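Local coordinates for putative ferredoxin (Hydrogenobacter thermophilus, PDB 7M1O), which binds a single [4Fe-4S] cluster and probably carries electrons as a small iron-sulfur ferredoxin, at residues 24-29 and 65-70. Sequence-based numbering, arbitrary orientation.
Sequences EVYKNR and GSIITE
Tyr26 and Ile67 mark the closest approach of two strands from separate antiparallel sheets, their CA atoms 10.0 Å apart, so side chains alone bridge the core of this single-cluster [4Fe-4S] ferredoxin fold. Strand 26-28 pairs with 34-36, whereas 67-71 forms an edge of the three-stranded sheet beside 3-7. The two side chains come from opposite directions. With CG beside the backbone N and anti to the carbonyl carbon (chi1 -51°), the tyrosine sends its ring toward strand 67-71. The CG2 branch of Ile67 meets the far end of that ring obliquely, 3.3 Å from Tyr26 OH. Tyr26 CZ is the next atom in reach of Ile67 CG2, at 4.0 Å. The other branch of the isoleucine lies off one ring face toward the rim, where Ile67 CD1 stands 4.3 Å above the plane; Val25 CG1 covers the opposite face, 3.4 Å above its centre. A flat, rigid ring suits this place between two aliphatic groups, and a branched residue suits position 67, since it can reach both the phenol end and the ring face while also touching the [4Fe-4S] cluster. Cys18 and Cys62, which bind that cluster, lie beside the same isoleucine. The hydroxyl of Tyr26 suits its buried place because Thr5 OG1 of strand 3-7 hydrogen-bonds to it. Thr69, small and polar, also points its CB toward 24-29, and its hydroxyl hydrogen-bonds to those of both Thr5 and Thr59 of helix 52-61. Thr5 OG1 thus bonds to the hydroxyls of both Tyr26 and Thr69, while Tyr26 OH and Thr69 OG1 themselves stay 4.3 Å apart.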
ATOM      1  N   GLU A  24       5.038   0.931  -7.924  1.00 35.46           N
ATOM      2  CA  GLU A  24       6.287   1.253  -7.243  1.00 39.20           C
ATOM      3  C   GLU A  24       6.213   0.875  -5.764  1.00 39.43           C
ATOM      4  O   GLU A  24       7.236   0.588  -5.142  1.00 40.91           O
ATOM      5  CB  GLU A  24       6.614   2.746  -7.375  1.00 40.76           C
ATOM      6  CG  GLU A  24       6.698   3.266  -8.807  1.00 41.70           C
ATOM      7  CD  GLU A  24       5.384   3.843  -9.309  1.00 42.62           C
ATOM      8  OE1 GLU A  24       4.314   3.383  -8.860  1.00 42.24           O
ATOM      9  OE2 GLU A  24       5.426   4.764 -10.152  1.00 42.53           O
ATOM     10  N   VAL A  25       4.999   0.874  -5.212  1.00 34.30           N
ATOM     11  CA  VAL A  25       4.798   0.676  -3.778  1.00 29.44           C
ATOM     12  C   VAL A  25       4.055  -0.621  -3.457  1.00 26.31           C
ATOM     13  O   VAL A  25       4.386  -1.296  -2.483  1.00 26.65           O
ATOM     14  CB  VAL A  25       4.019   1.861  -3.163  1.00 27.00           C
ATOM     15  CG1 VAL A  25       3.774   1.647  -1.671  1.00 26.48           C
ATOM     16  CG2 VAL A  25       4.778   3.157  -3.386  1.00 26.79           C
ATOM     17  N   TYR A  26       3.056  -0.963  -4.266  1.00 23.55           N
ATOM     18  CA  TYR A  26       2.212  -2.127  -3.997  1.00 21.48           C
ATOM     19  C   TYR A  26       2.266  -3.152  -5.123  1.00 21.33           C
ATOM     20  O   TYR A  26       2.483  -2.806  -6.283  1.00 21.79           O
ATOM     21  CB  TYR A  26       0.763  -1.690  -3.776  1.00 20.18           C
ATOM     22  CG  TYR A  26       0.618  -0.577  -2.767  1.00 20.65           C
ATOM     23  CD1 TYR A  26       0.591  -0.846  -1.405  1.00 21.74           C
ATOM     24  CD2 TYR A  26       0.512   0.745  -3.175  1.00 19.84           C
ATOM     25  CE1 TYR A  26       0.461   0.171  -0.480  1.00 20.72           C
ATOM     26  CE2 TYR A  26       0.381   1.766  -2.258  1.00 19.79           C
ATOM     27  CZ  TYR A  26       0.356   1.474  -0.913  1.00 19.69           C
ATOM     28  OH  TYR A  26       0.228   2.492  -0.002  1.00 19.35           O
ATOM     29  N   LYS A  27       2.059  -4.416  -4.767  1.00 22.24           N
ATOM     30  CA  LYS A  27       2.018  -5.497  -5.741  1.00 24.28           C
ATOM     31  C   LYS A  27       0.987  -6.538  -5.338  1.00 23.42           C
ATOM     32  O   LYS A  27       0.648  -6.672  -4.161  1.00 22.01           O
ATOM     33  CB  LYS A  27       3.392  -6.160  -5.878  1.00 26.64           C
ATOM     34  CG  LYS A  27       3.811  -6.966  -4.653  1.00 30.28           C
ATOM     35  CD  LYS A  27       5.239  -7.479  -4.761  1.00 34.53           C
ATOM     36  CE  LYS A  27       5.633  -8.257  -3.513  1.00 37.78           C
ATOM     37  NZ  LYS A  27       7.076  -8.642  -3.493  1.00 39.34           N
ATOM     38  N   ASN A  28       0.482  -7.266  -6.327  1.00 23.71           N
ATOM     39  CA  ASN A  28      -0.325  -8.446  -6.075  1.00 23.88           C
ATOM     40  C   ASN A  28       0.570  -9.497  -5.420  1.00 24.34           C
ATOM     41  O   ASN A  28       1.579  -9.900  -5.999  1.00 24.58           O
ATOM     42  CB  ASN A  28      -0.935  -8.957  -7.385  1.00 23.25           C
ATOM     43  CG  ASN A  28      -1.883 -10.126  -7.188  1.00 22.26           C
ATOM     44  OD1 ASN A  28      -1.793 -10.866  -6.210  1.00 21.38           O
ATOM     45  ND2 ASN A  28      -2.794 -10.306  -8.136  1.00 22.25           N
ATOM     46  N   ARG A  29       0.220  -9.921  -4.208  1.00 25.25           N
ATOM     47  CA  ARG A  29       1.073 -10.844  -3.462  1.00 26.60           C
ATOM     48  C   ARG A  29       1.082 -12.218  -4.125  1.00 27.74           C
ATOM     49  O   ARG A  29       1.991 -13.015  -3.898  1.00 28.37           O
ATOM     50  CB  ARG A  29       0.619 -10.955  -2.000  1.00 26.74           C
ATOM     51  CG  ARG A  29      -0.549 -11.898  -1.749  1.00 27.26           C
ATOM     52  CD  ARG A  29      -0.899 -11.962  -0.267  1.00 29.80           C
ATOM     53  NE  ARG A  29      -2.008 -12.876  -0.010  1.00 30.86           N
ATOM     54  CZ  ARG A  29      -2.453 -13.196   1.201  1.00 31.67           C
ATOM     55  NH1 ARG A  29      -1.884 -12.683   2.283  1.00 31.71           N
ATOM     56  NH2 ARG A  29      -3.473 -14.036   1.329  1.00 31.44           N
ATOM     57  N   GLY A  65     -10.268   0.134   3.334  1.00 21.43           N
ATOM     58  CA  GLY A  65      -9.487   0.779   4.374  1.00 20.50           C
ATOM     59  C   GLY A  65      -8.351  -0.117   4.836  1.00 20.14           C
ATOM     60  O   GLY A  65      -7.968  -0.098   6.008  1.00 18.93           O
ATOM     61  N   SER A  66      -7.815  -0.901   3.904  1.00 21.67           N
ATOM     62  CA  SER A  66      -6.788  -1.891   4.213  1.00 25.57           C
ATOM     63  C   SER A  66      -5.396  -1.276   4.226  1.00 26.82           C
ATOM     64  O   SER A  66      -4.488  -1.787   4.882  1.00 29.74           O
ATOM     65  CB  SER A  66      -6.828  -3.035   3.198  1.00 29.14           C
ATOM     66  OG  SER A  66      -8.104  -3.646   3.167  1.00 31.78           O
ATOM     67  N   ILE A  67      -5.230  -0.184   3.489  1.00 23.84           N
ATOM     68  CA  ILE A  67      -3.941   0.483   3.406  1.00 22.90           C
ATOM     69  C   ILE A  67      -3.782   1.463   4.558  1.00 21.78           C
ATOM     70  O   ILE A  67      -4.537   2.429   4.681  1.00 20.45           O
ATOM     71  CB  ILE A  67      -3.769   1.225   2.071  1.00 22.79           C
ATOM     72  CG1 ILE A  67      -3.984   0.251   0.907  1.00 23.92           C
ATOM     73  CG2 ILE A  67      -2.385   1.862   1.995  1.00 22.19           C
ATOM     74  CD1 ILE A  67      -3.902   0.884  -0.459  1.00 23.15           C
ATOM     75  N   ILE A  68      -2.794   1.191   5.403  1.00 22.32           N
ATOM     76  CA  ILE A  68      -2.464   2.060   6.520  1.00 24.63           C
ATOM     77  C   ILE A  68      -1.214   2.846   6.165  1.00 22.18           C
ATOM     78  O   ILE A  68      -0.193   2.267   5.802  1.00 21.00           O
ATOM     79  CB  ILE A  68      -2.241   1.261   7.814  1.00 29.98           C
ATOM     80  CG1 ILE A  68      -3.353   0.220   7.997  1.00 36.97           C
ATOM     81  CG2 ILE A  68      -2.165   2.194   9.015  1.00 29.56           C
ATOM     82  CD1 ILE A  68      -4.759   0.779   7.913  1.00 39.27           C
ATOM     83  N   THR A  69      -1.312   4.167   6.257  1.00 20.54           N
ATOM     84  CA  THR A  69      -0.224   5.065   5.888  1.00 19.10           C
ATOM     85  C   THR A  69      -0.041   6.092   6.994  1.00 19.77           C
ATOM     86  O   THR A  69      -1.015   6.521   7.611  1.00 19.26           O
ATOM     87  CB  THR A  69      -0.511   5.779   4.547  1.00 18.04           C
ATOM     88  OG1 THR A  69      -0.581   4.811   3.493  1.00 17.49           O
ATOM     89  CG2 THR A  69       0.570   6.798   4.217  1.00 18.03           C
ATOM     90  N   GLU A  70       1.200   6.483   7.256  1.00 20.91           N
ATOM     91  CA  GLU A  70       1.452   7.482   8.283  1.00 22.77           C
ATOM     92  C   GLU A  70       2.774   8.212   8.089  1.00 24.11           C
ATOM     93  O   GLU A  70       3.695   7.713   7.441  1.00 22.67           O
ATOM     94  CB  GLU A  70       1.411   6.836   9.672  1.00 23.47           C
ATOM     95  CG  GLU A  70       2.281   5.602   9.821  1.00 24.68           C
ATOM     96  CD  GLU A  70       2.144   4.951  11.187  1.00 25.23           C
ATOM     97  OE1 GLU A  70       1.066   5.071  11.810  1.00 26.32           O
ATOM     98  OE2 GLU A  70       3.118   4.318  11.641  1.00 25.30           O
TER